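Local coordinates for protein nitrite transporter NirC (Salmonella enterica subsp. enterica serovar Typhimurium, PDB 4FC4) that forms a pentameric channel of the formate/nitrite transporter family that carries nitrite into and out of the cell across the cytoplasmic membrane, at residues E78-T88 with M101-N112; K145-F154 with G221-V229. All coordinates share one frame; numbering follows the deposited sequence.

Interaction 1: E78-T88 with M101-N112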
loop_
_atom_site.group_PDB
_atom_site.type_symbol
_atom_site.label_atom_id
_atom_site.label_comp_id
_atom_site.label_asym_id
_atom_site.label_seq_id
_atom_site.Cartn_x
_atom_site.Cartn_y
_atom_site.Cartn_z
ATOM N N GLU B 78 -8.650 5.049 25.609
ATOM C CA GLU B 78 -8.301 6.445 25.995
ATOM C C GLU B 78 -6.799 6.664 26.209
ATOM O O GLU B 78 -6.207 6.018 27.042
ATOM C CB GLU B 78 -9.116 6.906 27.212
ATOM C CG GLU B 78 -10.610 6.720 26.987
ATOM C CD GLU B 78 -11.249 7.721 25.990
ATOM O OE1 GLU B 78 -10.628 8.762 25.631
ATOM O OE2 GLU B 78 -12.438 7.516 25.610
ATOM N N LEU B 79 -6.200 7.555 25.431
ATOM C CA LEU B 79 -4.760 7.726 25.368
ATOM C C LEU B 79 -4.440 9.078 25.947
ATOM O O LEU B 79 -4.955 10.095 25.507
ATOM C CB LEU B 79 -4.271 7.654 23.894
ATOM C CG LEU B 79 -2.739 7.632 23.664
ATOM C CD1 LEU B 79 -2.076 6.523 24.488
ATOM C CD2 LEU B 79 -2.341 7.546 22.153
ATOM N N PHE B 80 -3.577 9.097 26.954
ATOM C CA PHE B 80 -3.311 10.331 27.651
ATOM C C PHE B 80 -2.796 11.394 26.671
ATOM O O PHE B 80 -3.192 12.563 26.784
ATOM C CB PHE B 80 -2.340 10.120 28.827
ATOM C CG PHE B 80 -1.544 11.353 29.173
ATOM C CD1 PHE B 80 -0.342 11.635 28.497
ATOM C CD2 PHE B 80 -2.016 12.262 30.139
ATOM C CE1 PHE B 80 0.378 12.790 28.798
ATOM C CE2 PHE B 80 -1.301 13.423 30.428
ATOM C CZ PHE B 80 -0.103 13.687 29.769
ATOM N N THR B 81 -1.942 11.005 25.710
ATOM C CA THR B 81 -1.283 12.018 24.868
ATOM C C THR B 81 -2.286 12.710 23.971
ATOM O O THR B 81 -2.128 13.868 23.646
ATOM C CB THR B 81 -0.092 11.453 24.057
ATOM O OG1 THR B 81 -0.532 10.297 23.342
ATOM C CG2 THR B 81 1.063 11.053 25.022
ATOM N N GLY B 82 -3.356 12.007 23.609
ATOM C CA GLY B 82 -4.425 12.580 22.770
ATOM C C GLY B 82 -5.336 13.431 23.650
ATOM O O GLY B 82 -5.818 14.484 23.217
ATOM N N HIS B 83 -5.555 12.978 24.885
ATOM C CA HIS B 83 -6.289 13.762 25.853
ATOM C C HIS B 83 -5.720 15.153 26.023
ATOM O O HIS B 83 -6.497 16.130 26.213
ATOM C CB HIS B 83 -6.437 13.013 27.191
ATOM C CG HIS B 83 -7.471 11.909 27.170
ATOM N ND1 HIS B 83 -8.002 11.402 28.289
ATOM C CD2 HIS B 83 -8.063 11.210 26.099
ATOM C CE1 HIS B 83 -8.917 10.445 27.991
ATOM N NE2 HIS B 83 -8.961 10.321 26.641
ATOM N N THR B 84 -4.383 15.295 25.929
ATOM C CA THR B 84 -3.800 16.646 26.107
ATOM C C THR B 84 -4.398 17.667 25.114
ATOM O O THR B 84 -4.722 18.829 25.534
ATOM C CB THR B 84 -2.261 16.713 26.029
ATOM O OG1 THR B 84 -1.849 16.395 24.715
ATOM C CG2 THR B 84 -1.587 15.817 27.032
ATOM N N MET B 85 -4.524 17.238 23.829
ATOM C CA MET B 85 -5.215 18.026 22.776
ATOM C C MET B 85 -6.728 18.147 22.963
ATOM O O MET B 85 -7.253 19.265 22.925
ATOM C CB MET B 85 -4.935 17.501 21.372
ATOM C CG MET B 85 -5.566 18.289 20.219
ATOM S SD MET B 85 -5.068 17.516 18.632
ATOM C CE MET B 85 -6.130 16.078 18.558
ATOM N N PHE B 86 -7.414 17.026 23.197
ATOM C CA PHE B 86 -8.875 17.004 23.184
ATOM C C PHE B 86 -9.404 17.932 24.273
ATOM O O PHE B 86 -10.302 18.810 24.052
ATOM C CB PHE B 86 -9.424 15.563 23.406
ATOM C CG PHE B 86 -9.290 14.630 22.208
ATOM C CD1 PHE B 86 -9.829 14.960 20.953
ATOM C CD2 PHE B 86 -8.641 13.386 22.339
ATOM C CE1 PHE B 86 -9.715 14.074 19.858
ATOM C CE2 PHE B 86 -8.519 12.504 21.253
ATOM C CZ PHE B 86 -9.043 12.851 20.013
ATOM N N LEU B 87 -8.846 17.719 25.466
ATOM C CA LEU B 87 -9.268 18.445 26.640
ATOM C C LEU B 87 -8.971 19.930 26.521
ATOM O O LEU B 87 -9.737 20.746 27.004
ATOM C CB LEU B 87 -8.670 17.830 27.895
ATOM C CG LEU B 87 -9.012 16.348 28.102
ATOM C CD1 LEU B 87 -8.475 15.893 29.443
ATOM C CD2 LEU B 87 -10.515 16.102 28.083
ATOM N N THR B 88 -7.899 20.282 25.822
ATOM C CA THR B 88 -7.531 21.682 25.652
ATOM C C THR B 88 -8.634 22.380 24.851
ATOM O O THR B 88 -9.201 23.417 25.309
ATOM C CB THR B 88 -6.154 21.811 24.946
ATOM O OG1 THR B 88 -5.124 21.471 25.891
ATOM C CG2 THR B 88 -5.926 23.226 24.413
ATOM N N MET B 101 -10.283 19.290 32.944
ATOM C CA MET B 101 -9.114 18.880 32.207
ATOM C C MET B 101 -8.008 18.357 33.134
ATOM O O MET B 101 -7.504 17.244 32.951
ATOM C CB MET B 101 -8.587 20.027 31.338
ATOM C CG MET B 101 -7.255 19.713 30.676
ATOM S SD MET B 101 -6.776 21.056 29.599
ATOM C CE MET B 101 -5.281 20.392 28.818
ATOM N N TRP B 102 -7.619 19.161 34.119
ATOM C CA TRP B 102 -6.570 18.734 35.048
ATOM C C TRP B 102 -6.943 17.610 36.000
ATOM O O TRP B 102 -6.075 16.904 36.457
ATOM C CB TRP B 102 -5.946 19.925 35.763
ATOM C CG TRP B 102 -5.380 20.973 34.823
ATOM C CD1 TRP B 102 -5.750 22.315 34.742
ATOM C CD2 TRP B 102 -4.306 20.818 33.814
ATOM N NE1 TRP B 102 -5.003 22.984 33.795
ATOM C CE2 TRP B 102 -4.126 22.148 33.197
ATOM C CE3 TRP B 102 -3.507 19.740 33.359
ATOM C CZ2 TRP B 102 -3.194 22.375 32.190
ATOM C CZ3 TRP B 102 -2.565 19.991 32.352
ATOM C CH2 TRP B 102 -2.412 21.278 31.785
ATOM N N ALA B 103 -8.219 17.371 36.279
ATOM C CA ALA B 103 -8.578 16.210 37.082
ATOM C C ALA B 103 -8.495 14.903 36.249
ATOM O O ALA B 103 -8.234 13.817 36.766
ATOM C CB ALA B 103 -9.959 16.402 37.650
ATOM N N ILE B 104 -8.684 15.026 34.944
ATOM C CA ILE B 104 -8.764 13.877 34.102
ATOM C C ILE B 104 -7.397 13.381 33.598
ATOM O O ILE B 104 -7.125 12.169 33.641
ATOM C CB ILE B 104 -9.734 14.158 32.931
ATOM C CG1 ILE B 104 -11.180 14.355 33.483
ATOM C CG2 ILE B 104 -9.622 13.070 31.891
ATOM C CD1 ILE B 104 -12.228 14.580 32.418
ATOM N N LEU B 105 -6.558 14.304 33.109
ATOM C CA LEU B 105 -5.279 13.949 32.479
ATOM C C LEU B 105 -4.452 12.955 33.336
ATOM O O LEU B 105 -3.975 11.963 32.791
ATOM C CB LEU B 105 -4.445 15.195 32.104
ATOM C CG LEU B 105 -4.853 15.953 30.846
ATOM C CD1 LEU B 105 -4.030 17.213 30.760
ATOM C CD2 LEU B 105 -4.691 15.101 29.547
ATOM N N PRO B 106 -4.275 13.224 34.659
ATOM C CA PRO B 106 -3.469 12.291 35.480
ATOM C C PRO B 106 -4.091 10.872 35.583
ATOM O O PRO B 106 -3.362 9.856 35.600
ATOM C CB PRO B 106 -3.419 12.978 36.887
ATOM C CG PRO B 106 -4.445 14.083 36.846
ATOM C CD PRO B 106 -4.577 14.478 35.382
ATOM N N GLN B 107 -5.419 10.803 35.693
ATOM C CA GLN B 107 -6.117 9.527 35.605
ATOM C C GLN B 107 -5.838 8.771 34.287
ATOM O O GLN B 107 -5.586 7.546 34.321
ATOM C CB GLN B 107 -7.610 9.721 35.651
ATOM C CG GLN B 107 -8.169 10.462 36.846
ATOM C CD GLN B 107 -9.673 10.192 36.961
ATOM O OE1 GLN B 107 -10.266 10.539 37.963
ATOM N NE2 GLN B 107 -10.289 9.544 35.912
ATOM N N THR B 108 -5.919 9.466 33.152
ATOM C CA THR B 108 -5.747 8.782 31.859
ATOM C C THR B 108 -4.326 8.230 31.856
ATOM O O THR B 108 -4.073 7.088 31.488
ATOM C CB THR B 108 -5.953 9.721 30.661
ATOM O OG1 THR B 108 -7.123 10.539 30.851
ATOM C CG2 THR B 108 -6.077 8.895 29.312
ATOM N N TRP B 109 -3.392 9.073 32.267
ATOM C CA TRP B 109 -2.000 8.700 32.425
ATOM C C TRP B 109 -1.852 7.437 33.245
ATOM O O TRP B 109 -1.172 6.519 32.801
ATOM C CB TRP B 109 -1.273 9.850 33.129
ATOM C CG TRP B 109 0.215 9.776 33.030
ATOM C CD1 TRP B 109 1.032 10.373 32.071
ATOM C CD2 TRP B 109 1.129 9.040 33.904
ATOM N NE1 TRP B 109 2.345 10.089 32.304
ATOM C CE2 TRP B 109 2.482 9.288 33.377
ATOM C CE3 TRP B 109 0.981 8.269 35.076
ATOM C CZ2 TRP B 109 3.621 8.761 33.992
ATOM C CZ3 TRP B 109 2.144 7.742 35.686
ATOM C CH2 TRP B 109 3.427 8.007 35.179
ATOM N N LEU B 110 -2.451 7.395 34.457
ATOM C CA LEU B 110 -2.339 6.241 35.353
ATOM C C LEU B 110 -2.911 4.969 34.714
ATOM O O LEU B 110 -2.297 3.871 34.841
ATOM C CB LEU B 110 -2.977 6.498 36.728
ATOM C CG LEU B 110 -2.235 7.460 37.706
ATOM C CD1 LEU B 110 -3.055 7.780 38.948
ATOM C CD2 LEU B 110 -0.814 7.016 38.120
ATOM N N GLY B 111 -4.046 5.118 34.003
ATOM C CA GLY B 111 -4.661 3.988 33.337
ATOM C C GLY B 111 -3.761 3.452 32.243
ATOM O O GLY B 111 -3.576 2.263 32.115
ATOM N N ASN B 112 -3.231 4.345 31.416
ATOM C CA ASN B 112 -2.283 3.984 30.379
ATOM C C ASN B 112 -1.095 3.195 30.939
ATOM O O ASN B 112 -0.648 2.221 30.312
ATOM C CB ASN B 112 -1.787 5.236 29.685
ATOM C CG ASN B 112 -2.831 5.859 28.790
ATOM O OD1 ASN B 112 -2.593 6.937 28.273
ATOM N ND2 ASN B 112 -3.999 5.182 28.584
#
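Phe80 and Trp109 meet as a T-shaped pair: the indole turns its edge toward the phenyl face, CD1 standing above the middle of the ring, with the planes at 87° and the ring centroids 5.0 Å apart. With CG anti to the backbone N (chi1 153°), the Phe80 ring drops as a knob into a hole formed by Leu105, Thr108, Trp109 and Asn112. The packing is reciprocal, for Leu105 lodges between Phe80, His83, Thr84 and Leu87, its CD2 3.6 Å from His83 CB. Beside the rings, the Asn112 amide works as a two-pronged clamp. Its ND2 donates to Glu78 O (2.8 Å) and its OD1 accepts from Phe80 N (2.7 Å), both bonds lying in the carbonyl plane of their acceptor; ND2 also bonds to Ser31 O of helix 24-51. His83 is held at both ring nitrogens: ND1 is hydrogen-bonded to Thr108 OG1 (2.8 Å), while NE2 donates to Glu78 OE1, whose partner oxygen OE2 is salt-bridged to Arg15. Farther along, Leu87 CB rests on Met101 CG at 3.6 Å. Residues 80-88 and 101-112 run nearly antiparallel (164°), their axes 9.1 Å apart. Knobs-into-holes packing and buried hydrogen bonds thus secure the interrupted second transmembrane span of the aquaporin-like FNT fold, where helix 80-93 restarts after the break that follows helix 67-75.

Interaction 2: K145-F154 with G221-V229; sequences KTTAPATVLF and GIGHNLLWV
Trp228 and His224, one turn apart on helix 219-248, present two flat groups to residues 145-154, and each is used differently. The indole offers a face: Ala150 CB sits 3.5 Å from the centroid of its five-membered ring and only 4° off the normal, a well-centred CH-pi contact. Leu227 CD2 covers the opposite face, so the ring lies between two methyl groups, while Phe154 CD1 comes up at its edge. The imidazole, by contrast, works through its edge. NE2 donates to Ala148 O at 3.1 Å; this oxygen lies close to the imidazole plane, and NE2 approaches nearly in line with the carbonyl bond. With CG anti to the backbone N (chi1 176°), the His224 ring reaches the bend between helices 137-147 and 150-172 and ties down a carbonyl just ahead of the second helix.

Leu153 fills the angle between the helices as a knob among His224, Asn225, Trp228 and Val229; its CD1 lies 3.5 Å from Asn225 ND2. That amide nitrogen donates to Lys145 O at 3.0 Å, approaching from above the carbonyl plane, and also to Glu196, which forms a salt bridge with Lys145 NZ as well. The backbones come nearest at Gly221 and Thr146, CA to CA 4.6 Å, and Thr146 CB lies 3.4 Å from Gly221 O; a residue without a side chain fits this tight spot. Helices 150-154 and 221-229 cross at -51° with axes 8.3 Å apart. Around them, Phe205 of helix 198-209 packs on Thr146, Ile222 and Asn225, Phe154 reaches on to Leu231 and Leu235 farther along helix 219-248, and the outer side of helix 150-172 meets a second subunit, where Thr151 packs on Trp125 and Val152 on Gly126 of that neighbouring chain.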
loop_
_atom_site.group_PDB
_atom_site.type_symbol
_atom_site.label_atom_id
_atom_site.label_comp_id
_atom_site.label_asym_id
_atom_site.label_seq_id
_atom_site.Cartn_x
_atom_site.Cartn_y
_atom_site.Cartn_z
ATOM N N LYS B 145 17.347 5.968 27.261
ATOM C CA LYS B 145 16.218 6.890 27.453
ATOM C C LYS B 145 16.220 7.426 28.875
ATOM O O LYS B 145 15.804 8.565 29.084
ATOM C CB LYS B 145 14.883 6.256 27.139
ATOM C CG LYS B 145 14.562 6.116 25.652
ATOM C CD LYS B 145 13.452 5.088 25.479
ATOM C CE LYS B 145 12.949 4.973 24.056
ATOM N NZ LYS B 145 12.361 6.245 23.625
ATOM N N THR B 146 16.722 6.628 29.827
ATOM C CA THR B 146 16.608 7.015 31.231
ATOM C C THR B 146 17.685 7.960 31.715
ATOM O O THR B 146 17.481 8.681 32.694
ATOM C CB THR B 146 16.618 5.799 32.193
ATOM O OG1 THR B 146 17.904 5.141 32.139
ATOM C CG2 THR B 146 15.483 4.833 31.868
ATOM N N THR B 147 18.867 7.891 31.102
ATOM C CA THR B 147 19.997 8.754 31.531
ATOM C C THR B 147 20.124 10.032 30.682
ATOM O O THR B 147 20.973 10.844 30.979
ATOM C CB THR B 147 21.354 8.026 31.479
ATOM O OG1 THR B 147 21.621 7.688 30.117
ATOM C CG2 THR B 147 21.322 6.747 32.315
ATOM N N ALA B 148 19.312 10.164 29.629
ATOM C CA ALA B 148 19.244 11.353 28.769
ATOM C C ALA B 148 18.910 12.681 29.535
ATOM O O ALA B 148 18.140 12.669 30.482
ATOM C CB ALA B 148 18.254 11.088 27.606
ATOM N N PRO B 149 19.462 13.843 29.118
ATOM C CA PRO B 149 19.094 15.112 29.844
ATOM C C PRO B 149 17.599 15.531 29.799
ATOM O O PRO B 149 16.900 15.302 28.795
ATOM C CB PRO B 149 19.951 16.185 29.115
ATOM C CG PRO B 149 21.067 15.421 28.474
ATOM C CD PRO B 149 20.403 14.129 28.009
ATOM N N ALA B 150 17.111 16.137 30.871
ATOM C CA ALA B 150 15.738 16.667 30.929
ATOM C C ALA B 150 15.332 17.438 29.644
ATOM O O ALA B 150 14.215 17.321 29.154
ATOM C CB ALA B 150 15.597 17.568 32.120
ATOM N N THR B 151 16.268 18.217 29.120
ATOM C CA THR B 151 16.002 19.206 28.114
ATOM C C THR B 151 15.736 18.469 26.833
ATOM O O THR B 151 14.695 18.688 26.169
ATOM C CB THR B 151 17.225 20.097 27.950
ATOM O OG1 THR B 151 17.149 21.121 28.927
ATOM C CG2 THR B 151 17.275 20.719 26.559
ATOM N N VAL B 152 16.657 17.548 26.562
ATOM C CA VAL B 152 16.613 16.693 25.411
ATOM C C VAL B 152 15.300 15.931 25.474
ATOM O O VAL B 152 14.548 15.894 24.473
ATOM C CB VAL B 152 17.903 15.794 25.295
ATOM C CG1 VAL B 152 17.690 14.551 24.406
ATOM C CG2 VAL B 152 19.128 16.644 24.829
ATOM N N LEU B 153 14.982 15.399 26.655
ATOM C CA LEU B 153 13.787 14.541 26.769
ATOM C C LEU B 153 12.500 15.331 26.572
ATOM O O LEU B 153 11.565 14.878 25.896
ATOM C CB LEU B 153 13.776 13.746 28.081
ATOM C CG LEU B 153 14.784 12.590 28.133
ATOM C CD1 LEU B 153 14.608 11.786 29.397
ATOM C CD2 LEU B 153 14.653 11.657 26.943
ATOM N N PHE B 154 12.468 16.530 27.134
ATOM C CA PHE B 154 11.303 17.400 26.983
ATOM C C PHE B 154 10.986 17.696 25.505
ATOM O O PHE B 154 9.880 17.470 25.022
ATOM C CB PHE B 154 11.576 18.688 27.716
ATOM C CG PHE B 154 10.458 19.665 27.668
ATOM C CD1 PHE B 154 9.449 19.627 28.652
ATOM C CD2 PHE B 154 10.441 20.666 26.684
ATOM C CE1 PHE B 154 8.396 20.530 28.619
ATOM C CE2 PHE B 154 9.403 21.583 26.658
ATOM C CZ PHE B 154 8.376 21.520 27.630
ATOM N N GLY B 221 15.680 6.370 37.225
ATOM C CA GLY B 221 15.853 6.576 35.785
ATOM C C GLY B 221 14.554 6.557 34.996
ATOM O O GLY B 221 14.317 7.431 34.122
ATOM N N ILE B 222 13.700 5.566 35.282
ATOM C CA ILE B 222 12.412 5.471 34.582
ATOM C C ILE B 222 11.534 6.702 34.879
ATOM O O ILE B 222 11.018 7.326 33.967
ATOM C CB ILE B 222 11.664 4.161 34.869
ATOM C CG1 ILE B 222 12.446 2.975 34.292
ATOM C CG2 ILE B 222 10.269 4.213 34.236
ATOM C CD1 ILE B 222 12.023 1.612 34.807
ATOM N N GLY B 223 11.434 7.090 36.147
ATOM C CA GLY B 223 10.632 8.234 36.524
ATOM C C GLY B 223 11.135 9.530 35.926
ATOM O O GLY B 223 10.349 10.381 35.511
ATOM N N HIS B 224 12.455 9.674 35.892
ATOM C CA HIS B 224 13.133 10.789 35.209
ATOM C C HIS B 224 12.687 10.967 33.770
ATOM O O HIS B 224 12.272 12.057 33.390
ATOM C CB HIS B 224 14.657 10.635 35.283
ATOM C CG HIS B 224 15.396 11.707 34.525
ATOM N ND1 HIS B 224 15.545 12.953 35.000
ATOM C CD2 HIS B 224 15.994 11.700 33.295
ATOM C CE1 HIS B 224 16.229 13.701 34.123
ATOM N NE2 HIS B 224 16.493 12.947 33.081
ATOM N N ASN B 225 12.780 9.917 32.954
ATOM C CA ASN B 225 12.271 9.981 31.536
ATOM C C ASN B 225 10.769 10.289 31.434
ATOM O O ASN B 225 10.396 11.234 30.760
ATOM C CB ASN B 225 12.564 8.701 30.773
ATOM C CG ASN B 225 11.990 8.707 29.340
ATOM O OD1 ASN B 225 10.779 8.542 29.142
ATOM N ND2 ASN B 225 12.870 8.888 28.335
ATOM N N LEU B 226 9.924 9.505 32.121
ATOM C CA LEU B 226 8.464 9.713 32.130
ATOM C C LEU B 226 8.074 11.151 32.541
ATOM O O LEU B 226 7.190 11.748 31.896
ATOM C CB LEU B 226 7.735 8.624 32.951
ATOM C CG LEU B 226 7.789 7.169 32.425
ATOM C CD1 LEU B 226 6.851 6.251 33.216
ATOM C CD2 LEU B 226 7.427 7.099 30.929
ATOM N N LEU B 227 8.758 11.735 33.546
ATOM C CA LEU B 227 8.471 13.133 33.908
ATOM C C LEU B 227 8.651 14.110 32.752
ATOM O O LEU B 227 7.685 14.710 32.300
ATOM C CB LEU B 227 9.265 13.611 35.119
ATOM C CG LEU B 227 9.061 15.093 35.484
ATOM C CD1 LEU B 227 7.597 15.388 35.863
ATOM C CD2 LEU B 227 10.016 15.527 36.617
ATOM N N TRP B 228 9.878 14.235 32.250
ATOM C CA TRP B 228 10.166 15.125 31.121
ATOM C C TRP B 228 9.482 14.776 29.790
ATOM O O TRP B 228 9.011 15.669 29.076
ATOM C CB TRP B 228 11.680 15.348 31.017
ATOM C CG TRP B 228 12.169 15.932 32.323
ATOM C CD1 TRP B 228 12.892 15.291 33.324
ATOM C CD2 TRP B 228 11.901 17.280 32.851
ATOM N NE1 TRP B 228 13.122 16.135 34.374
ATOM C CE2 TRP B 228 12.563 17.345 34.154
ATOM C CE3 TRP B 228 11.234 18.408 32.367
ATOM C CZ2 TRP B 228 12.532 18.502 34.945
ATOM C CZ3 TRP B 228 11.219 19.570 33.136
ATOM C CH2 TRP B 228 11.833 19.614 34.417
ATOM N N VAL B 229 9.348 13.494 29.483
ATOM C CA VAL B 229 8.639 13.082 28.251
ATOM C C VAL B 229 7.152 13.413 28.335
ATOM O O VAL B 229 6.590 13.951 27.401
ATOM C CB VAL B 229 8.943 11.628 27.893
ATOM C CG1 VAL B 229 8.177 11.167 26.644
ATOM C CG2 VAL B 229 10.450 11.548 27.669
#

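In the fold
Interactions 1 and 2 follow in series along the chain, with centres about 20 Å apart, yet they touch: Trp109 CZ2 is 4.2 Å from Leu226 CD1, so the tryptophan that packs on Phe80 also reaches the helix carrying His224 and Trp228. Thr230 of that helix extends the link, bonding to Trp109 NE1 and Leu226 O and packing against Phe80. Helix 150-172 gives a second bridge, Asn161 bonding to Thr81 O. Thr81 OG1 is hydrogen-bonded to His197, a pair consistent with the central threonine and histidine of FNT pores; the adjacent Glu196 binds Asn225 and Lys145. Interaction 1 is centred about 11 Å from the centre of the chain, interaction 2, beside a neighbouring subunit, about 15 Å from it.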